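Long-range contacts in carbohydrate binding family 6 (Clostridium thermocellum, PDB 5A8C), which probably hydrolyses terminal alpha-L-arabinofuranosyl residues from arabinose-containing polysaccharides, as a family 43 glycoside hydrolase built on a five-bladed beta-propeller: residues A27-I31 and N284-A288; I31-T37 and I71-S75. One frame throughout, in Å; residues are numbered along the deposited sequence.

Contact 1. Residues A27-I31 and N284-A288; sequences ADYPI and NRTVA
Start at the cis peptide bond between Tyr29 and Pro30, in an extended lead-in with no regular secondary structure. The opposing segment leaves its strand at Asn284, places Arg285 at the N-cap position and begins a helix at Thr286. The backbones come nearest at Pro30 and Val287, with CA atoms 7.3 Å apart. Tyr29 CB points sideways, but a t rotamer (chi1 175°) carries the phenol across, and Asn284 ND2, near the ring plane, donates a 2.9 Å hydrogen bond to Tyr29 OH. Asn284, chi1 p (73°), has its CA-to-CB bond toward the lead-in, and its OD1 accepts a weak 3.4 Å hydrogen bond from Thr286 N. This is where the N-terminal lead-in of the five-bladed propeller meets late sequence: Pro30 and Thr286 both touch Asn300, on strand 300-306. Thr286, chi1 t, presents its methyl, with CG2 3.8 Å from Tyr29 OH and 4.1 Å from Pro30 CB, while its OG1 is hydrogen-bonded to Asp261 and Gln290. Pro30, CB directed toward the helix start, sets CG 3.7 Å from Val287 CG2.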
ATOM      1  N   ALA A  27       6.685  23.745   2.135  1.00 22.93           N
ATOM      2  CA  ALA A  27       6.394  22.540   1.365  1.00 18.05           C
ATOM      3  C   ALA A  27       5.101  22.710   0.642  1.00 16.49           C
ATOM      4  O   ALA A  27       4.232  23.480   1.044  1.00 21.45           O
ATOM      5  CB  ALA A  27       6.381  21.354   2.294  1.00 19.03           C
ATOM      6  N   ASP A  28       4.914  21.914  -0.383  1.00 13.73           N
ATOM      7  CA  ASP A  28       3.770  22.102  -1.247  1.00 12.61           C
ATOM      8  C   ASP A  28       2.618  21.215  -0.858  1.00 11.19           C
ATOM      9  O   ASP A  28       2.792  20.124  -0.280  1.00 12.10           O
ATOM     10  CB  ASP A  28       4.168  21.694  -2.649  1.00 13.59           C
ATOM     11  CG  ASP A  28       5.273  22.516  -3.193  1.00 14.44           C
ATOM     12  OD1 ASP A  28       5.522  23.633  -2.722  1.00 17.03           O
ATOM     13  OD2 ASP A  28       6.006  22.064  -4.086  1.00 17.11           O
ATOM     14  N   TYR A  29       1.408  21.631  -1.220  1.00 11.64           N
ATOM     15  CA  TYR A  29       0.244  20.781  -1.185  1.00 10.87           C
ATOM     16  C   TYR A  29      -0.648  21.142  -2.368  1.00 11.12           C
ATOM     17  O   TYR A  29      -1.049  22.303  -2.495  1.00 13.20           O
ATOM     18  CB  TYR A  29      -0.528  21.010   0.095  1.00 10.66           C
ATOM     19  CG  TYR A  29      -1.825  20.226   0.122  1.00 10.08           C
ATOM     20  CD1 TYR A  29      -1.861  18.885   0.446  1.00 10.37           C
ATOM     21  CD2 TYR A  29      -3.045  20.814  -0.150  1.00 11.28           C
ATOM     22  CE1 TYR A  29      -3.032  18.168   0.476  1.00 10.98           C
ATOM     23  CE2 TYR A  29      -4.216  20.107  -0.102  1.00 12.22           C
ATOM     24  CZ  TYR A  29      -4.224  18.783   0.229  1.00 11.06           C
ATOM     25  OH  TYR A  29      -5.370  18.071   0.312  1.00 13.12           O
ATOM     26  N   PRO A  30      -1.003  20.192  -3.216  1.00 10.36           N
ATOM     27  CA  PRO A  30      -0.583  18.789  -3.205  1.00  9.86           C
ATOM     28  C   PRO A  30       0.898  18.636  -3.608  1.00  9.13           C
ATOM     29  O   PRO A  30       1.469  19.507  -4.253  1.00 10.43           O
ATOM     30  CB  PRO A  30      -1.515  18.143  -4.198  1.00 11.75           C
ATOM     31  CG  PRO A  30      -1.895  19.232  -5.106  1.00 14.15           C
ATOM     32  CD  PRO A  30      -1.939  20.467  -4.305  1.00 12.11           C
ATOM     33  N   ILE A  31       1.510  17.521  -3.209  1.00  7.57           N
ATOM     34  CA  ILE A  31       2.916  17.321  -3.493  1.00  7.96           C
ATOM     35  C   ILE A  31       3.223  16.969  -4.929  1.00  8.35           C
ATOM     36  O   ILE A  31       4.337  17.221  -5.399  1.00 10.13           O
ATOM     37  CB  ILE A  31       3.589  16.297  -2.525  1.00  8.17           C
ATOM     38  CG1 ILE A  31       3.055  14.873  -2.701  1.00  8.12           C
ATOM     39  CG2 ILE A  31       3.490  16.761  -1.083  1.00  8.85           C
ATOM     40  CD1 ILE A  31       3.821  13.849  -1.898  1.00  9.32           C
ATOM     41  N   ASN A 284      -5.858  11.433  -1.669  1.00  5.19           N
ATOM     42  CA  ASN A 284      -7.151  12.080  -1.702  1.00  5.38           C
ATOM     43  C   ASN A 284      -7.448  12.456  -3.138  1.00  5.30           C
ATOM     44  O   ASN A 284      -6.880  11.872  -4.067  1.00  5.59           O
ATOM     45  CB  ASN A 284      -7.275  13.235  -0.685  1.00  5.86           C
ATOM     46  CG  ASN A 284      -6.508  14.481  -1.026  1.00  5.89           C
ATOM     47  OD1 ASN A 284      -5.781  14.517  -2.016  1.00  6.80           O
ATOM     48  ND2 ASN A 284      -6.666  15.489  -0.196  1.00  7.45           N
ATOM     49  N   ARG A 285      -8.410  13.352  -3.333  1.00  5.82           N
ATOM     50  CA  ARG A 285      -8.876  13.743  -4.676  1.00  5.95           C
ATOM     51  C   ARG A 285      -8.863  15.250  -4.871  1.00  6.10           C
ATOM     52  O   ARG A 285      -9.681  15.792  -5.580  1.00  7.21           O
ATOM     53  CB  ARG A 285     -10.224  13.091  -4.950  1.00  6.52           C
ATOM     54  CG  ARG A 285     -10.120  11.566  -5.051  1.00  6.83           C
ATOM     55  CD  ARG A 285     -11.395  10.840  -4.621  1.00  6.72           C
ATOM     56  NE  ARG A 285     -11.427   9.475  -5.095  1.00  6.45           N
ATOM     57  CZ  ARG A 285     -11.143   8.366  -4.393  1.00  5.75           C
ATOM     58  NH1 ARG A 285     -10.699   8.405  -3.141  1.00  5.90           N
ATOM     59  NH2 ARG A 285     -11.330   7.206  -4.971  1.00  6.75           N
ATOM     60  N   THR A 286      -7.886  15.930  -4.219  1.00  6.15           N
ATOM     61  CA  THR A 286      -7.830  17.371  -4.292  1.00  6.78           C
ATOM     62  C   THR A 286      -7.445  17.880  -5.666  1.00  7.25           C
ATOM     63  O   THR A 286      -7.921  18.957  -6.097  1.00  8.79           O
ATOM     64  CB  THR A 286      -6.976  17.954  -3.195  1.00  7.96           C
ATOM     65  OG1 THR A 286      -7.361  19.327  -2.991  1.00 10.22           O
ATOM     66  CG2 THR A 286      -5.538  17.848  -3.449  1.00  8.83           C
ATOM     67  N   VAL A 287      -6.549  17.212  -6.391  1.00  7.05           N
ATOM     68  CA  VAL A 287      -6.186  17.646  -7.733  1.00  8.24           C
ATOM     69  C   VAL A 287      -7.369  17.616  -8.661  1.00  8.21           C
ATOM     70  O   VAL A 287      -7.672  18.590  -9.382  1.00  9.95           O
ATOM     71  CB  VAL A 287      -4.965  16.874  -8.278  1.00  8.74           C
ATOM     72  CG1 VAL A 287      -4.671  17.264  -9.738  1.00 10.14           C
ATOM     73  CG2 VAL A 287      -3.743  17.051  -7.385  1.00  9.09           C
ATOM     74  N   ALA A 288      -8.068  16.484  -8.649  1.00  7.87           N
ATOM     75  CA  ALA A 288      -9.295  16.378  -9.450  1.00  8.59           C
ATOM     76  C   ALA A 288     -10.299  17.448  -9.044  1.00  9.11           C
ATOM     77  O   ALA A 288     -10.922  18.082  -9.913  1.00 10.87           O
ATOM     78  CB  ALA A 288      -9.874  14.999  -9.288  1.00  8.91           C
TER

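Contact 2. Residues I31-T37 and I71-S75; sequences IFSQRFT and ITCIS
Residues 71-75 have beta conformation, as part of strand 70-76 of the four-stranded antiparallel sheet, so their side chains alternate: Thr72 and Ile74 point toward residues 31-37, Cys73 away. The other segment is a loop that turns at Ser33 and Gln34 and runs into strand 36-45. Two points fix the register, with CA of Phe32 8.3 Å from CA of Ile74, and CA of Thr37 7.1 Å from CA of Thr72. Strands 36-45 and 70-76 are not neighbours in this propeller blade. Strand 48-56 lies between them in the sheet order, so the meeting is through side chains.

Phe32 is t (chi2 70°) and offers a ring face to Ile74. Ile74 CG2 sits 3.8 Å from the Phe32 ring centroid and 6° off its normal, a CH-pi contact. Ile74 is p,t, reaching with CD1 to within 4.1 Å of Ile31 CD1; Ile31 has the same p,t conformation. Thr72, chi1 m, puts CG2 among three partners: 4.2 Å from Phe32 CE2, 3.8 Å from CG2 of Thr37 (chi1 p) and 3.7 Å from Arg35 NH2. Arg35 (m,t,m) is held by salt bridges to Asp84 and Glu87, the latter also hydrogen-bonded to Thr72 OG1, while Thr37 OG1 is bonded to Val301 N. No hydrogen bond crosses between the two segments: the direct contact is carried by methyls, an aromatic face and an obliquely placed guanidinium, and the polar groups of Arg35, Thr37 and Thr72 are satisfied by residues beyond it.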
ATOM      1  N   ILE A  31       1.510  17.521  -3.209  1.00  7.57           N
ATOM      2  CA  ILE A  31       2.916  17.321  -3.493  1.00  7.96           C
ATOM      3  C   ILE A  31       3.223  16.969  -4.929  1.00  8.35           C
ATOM      4  O   ILE A  31       4.337  17.221  -5.399  1.00 10.13           O
ATOM      5  CB  ILE A  31       3.589  16.297  -2.525  1.00  8.17           C
ATOM      6  CG1 ILE A  31       3.055  14.873  -2.701  1.00  8.12           C
ATOM      7  CG2 ILE A  31       3.490  16.761  -1.083  1.00  8.85           C
ATOM      8  CD1 ILE A  31       3.821  13.849  -1.898  1.00  9.32           C
ATOM      9  N   PHE A  32       2.273  16.353  -5.638  1.00  7.54           N
ATOM     10  CA  PHE A  32       2.518  15.809  -6.980  1.00  7.53           C
ATOM     11  C   PHE A  32       1.238  15.770  -7.759  1.00  7.65           C
ATOM     12  O   PHE A  32       0.308  15.032  -7.398  1.00  8.31           O
ATOM     13  CB  PHE A  32       3.123  14.399  -6.888  1.00  7.72           C
ATOM     14  CG  PHE A  32       3.419  13.798  -8.219  1.00  7.65           C
ATOM     15  CD1 PHE A  32       4.460  14.284  -9.016  1.00  8.51           C
ATOM     16  CD2 PHE A  32       2.655  12.760  -8.713  1.00  8.19           C
ATOM     17  CE1 PHE A  32       4.724  13.730 -10.244  1.00  9.20           C
ATOM     18  CE2 PHE A  32       2.925  12.205  -9.945  1.00  8.64           C
ATOM     19  CZ  PHE A  32       3.967  12.679 -10.720  1.00  8.90           C
ATOM     20  N   SER A  33       1.174  16.531  -8.833  1.00  8.13           N
ATOM     21  CA  SER A  33      -0.065  16.606  -9.621  0.80  8.90           C
ATOM     22  C   SER A  33       0.112  16.275 -11.083  1.00  8.08           C
ATOM     23  O   SER A  33      -0.848  16.394 -11.834  1.00  9.61           O
ATOM     24  CB  SER A  33      -0.728  17.988  -9.507  0.80 10.95           C
ATOM     25  OG  SER A  33       0.168  18.944  -9.974  0.80 12.65           O
ATOM     26  N   GLN A  34       1.309  15.854 -11.490  1.00  7.49           N
ATOM     27  CA  GLN A  34       1.542  15.644 -12.926  1.00  7.52           C
ATOM     28  C   GLN A  34       0.620  14.616 -13.538  1.00  7.80           C
ATOM     29  O   GLN A  34       0.135  14.783 -14.656  1.00  9.11           O
ATOM     30  CB  GLN A  34       2.968  15.243 -13.185  1.00  8.28           C
ATOM     31  CG  GLN A  34       3.976  16.256 -12.778  1.00  9.63           C
ATOM     32  CD  GLN A  34       3.809  17.564 -13.546  1.00  9.67           C
ATOM     33  OE1 GLN A  34       3.749  17.547 -14.797  1.00 10.85           O
ATOM     34  NE2 GLN A  34       3.636  18.679 -12.833  1.00 10.50           N
ATOM     35  N   ARG A  35       0.446  13.504 -12.823  1.00  7.35           N
ATOM     36  CA  ARG A  35      -0.405  12.412 -13.177  1.00  7.69           C
ATOM     37  C   ARG A  35      -1.105  11.983 -11.907  1.00  6.99           C
ATOM     38  O   ARG A  35      -0.615  12.266 -10.822  1.00  7.62           O
ATOM     39  CB  ARG A  35       0.404  11.254 -13.794  1.00  8.44           C
ATOM     40  CG  ARG A  35       1.108  11.615 -15.085  1.00  9.92           C
ATOM     41  CD  ARG A  35       1.993  10.539 -15.690  1.00  9.94           C
ATOM     42  NE  ARG A  35       2.953  10.005 -14.752  1.00 10.18           N
ATOM     43  CZ  ARG A  35       4.007  10.646 -14.277  1.00  9.49           C
ATOM     44  NH1 ARG A  35       4.316  11.881 -14.638  1.00 10.60           N
ATOM     45  NH2 ARG A  35       4.786  10.049 -13.416  1.00 10.20           N
ATOM     46  N   PHE A  36      -2.229  11.274 -12.037  1.00  6.83           N
ATOM     47  CA  PHE A  36      -2.973  10.854 -10.846  1.00  6.30           C
ATOM     48  C   PHE A  36      -2.344   9.603 -10.218  1.00  6.00           C
ATOM     49  O   PHE A  36      -1.875   8.698 -10.921  1.00  6.97           O
ATOM     50  CB  PHE A  36      -4.446  10.633 -11.241  1.00  6.72           C
ATOM     51  CG  PHE A  36      -5.116  11.905 -11.695  1.00  6.91           C
ATOM     52  CD1 PHE A  36      -5.391  12.895 -10.762  1.00  7.49           C
ATOM     53  CD2 PHE A  36      -5.436  12.116 -13.024  1.00  7.86           C
ATOM     54  CE1 PHE A  36      -5.968  14.092 -11.174  1.00  8.59           C
ATOM     55  CE2 PHE A  36      -5.994  13.330 -13.430  1.00  9.37           C
ATOM     56  CZ  PHE A  36      -6.269  14.296 -12.498  1.00  9.35           C
ATOM     57  N   THR A  37      -2.351   9.589  -8.889  1.00  5.99           N
ATOM     58  CA  THR A  37      -1.654   8.566  -8.104  1.00  6.30           C
ATOM     59  C   THR A  37      -2.496   8.181  -6.913  1.00  5.70           C
ATOM     60  O   THR A  37      -3.194   8.999  -6.304  1.00  6.28           O
ATOM     61  CB  THR A  37      -0.291   9.130  -7.577  1.00  7.13           C
ATOM     62  OG1 THR A  37      -0.436  10.369  -6.898  1.00  7.31           O
ATOM     63  CG2 THR A  37       0.707   9.257  -8.728  1.00  7.47           C
ATOM     64  N   ILE A  71       2.750   1.562 -12.330  1.00  6.61           N
ATOM     65  CA  ILE A  71       3.108   2.080 -11.007  0.80  6.48           C
ATOM     66  C   ILE A  71       3.996   3.325 -11.199  1.00  6.20           C
ATOM     67  O   ILE A  71       5.041   3.221 -11.829  1.00  7.61           O
ATOM     68  CB  ILE A  71       3.860   1.025 -10.211  0.80  6.83           C
ATOM     69  CG1 ILE A  71       3.038  -0.188  -9.977  0.80  7.84           C
ATOM     70  CG2 ILE A  71       4.427   1.609  -8.921  0.80  6.73           C
ATOM     71  CD1 ILE A  71       1.825   0.068  -9.224  0.80  8.73           C
ATOM     72  N   THR A  72       3.615   4.411 -10.543  1.00  6.35           N
ATOM     73  CA  THR A  72       4.364   5.666 -10.541  1.00  6.90           C
ATOM     74  C   THR A  72       5.321   5.687  -9.379  1.00  6.72           C
ATOM     75  O   THR A  72       4.980   5.201  -8.301  1.00  7.50           O
ATOM     76  CB  THR A  72       3.345   6.849 -10.372  1.00  8.32           C
ATOM     77  OG1 THR A  72       2.391   6.807 -11.409  1.00 10.20           O
ATOM     78  CG2 THR A  72       4.042   8.177 -10.290  1.00  8.59           C
ATOM     79  N   CYS A  73       6.493   6.316  -9.546  1.00  6.98           N
ATOM     80  CA  CYS A  73       7.406   6.503  -8.411  1.00  6.72           C
ATOM     81  C   CYS A  73       7.839   7.962  -8.381  1.00  6.41           C
ATOM     82  O   CYS A  73       8.236   8.540  -9.420  1.00  7.39           O
ATOM     83  CB  CYS A  73       8.637   5.630  -8.583  1.00  7.98           C
ATOM     84  SG  CYS A  73       9.907   5.792  -7.357  1.00 10.02           S
ATOM     85  N   ILE A  74       7.807   8.557  -7.183  1.00  6.61           N
ATOM     86  CA  ILE A  74       8.361   9.901  -6.906  1.00  7.02           C
ATOM     87  C   ILE A  74       9.292   9.761  -5.707  1.00  6.87           C
ATOM     88  O   ILE A  74       9.166   8.843  -4.908  1.00  7.58           O
ATOM     89  CB  ILE A  74       7.241  10.940  -6.693  1.00  7.35           C
ATOM     90  CG1 ILE A  74       6.464  10.713  -5.406  1.00  7.68           C
ATOM     91  CG2 ILE A  74       6.338  11.023  -7.898  1.00  8.22           C
ATOM     92  CD1 ILE A  74       5.442  11.780  -5.090  1.00  8.79           C
ATOM     93  N   SER A  75      10.203  10.723  -5.542  1.00  7.58           N
ATOM     94  CA  SER A  75      11.075  10.666  -4.377  1.00  7.52           C
ATOM     95  C   SER A  75      11.524  12.025  -3.962  1.00  7.89           C
ATOM     96  O   SER A  75      11.469  13.017  -4.696  1.00  9.03           O
ATOM     97  CB  SER A  75      12.316   9.781  -4.600  1.00  8.71           C
ATOM     98  OG  SER A  75      13.280  10.441  -5.430  1.00  9.75           O
TER

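How the contacts relate
Leaving the N terminus, the chain first makes contact 1, whose partner comes after 252 intervening residues, so that contact closes a loop holding most of the propeller. Ile31 belongs to the first segment of both contacts; from there residues 31-37 meet 71-75, and contact 2 closes a short loop, containing strand 48-56, nested inside the long one. The two centres are 10 Å apart and their residues touch: Val287 CG1 lies 3.7 Å from Phe36 CE1, and Val287 CG2 3.8 Å from Ser33 CB. The run 27-37, whose last residues enter the first strand of the four-stranded blade, thus packs that blade against helix 286-291, late in the chain.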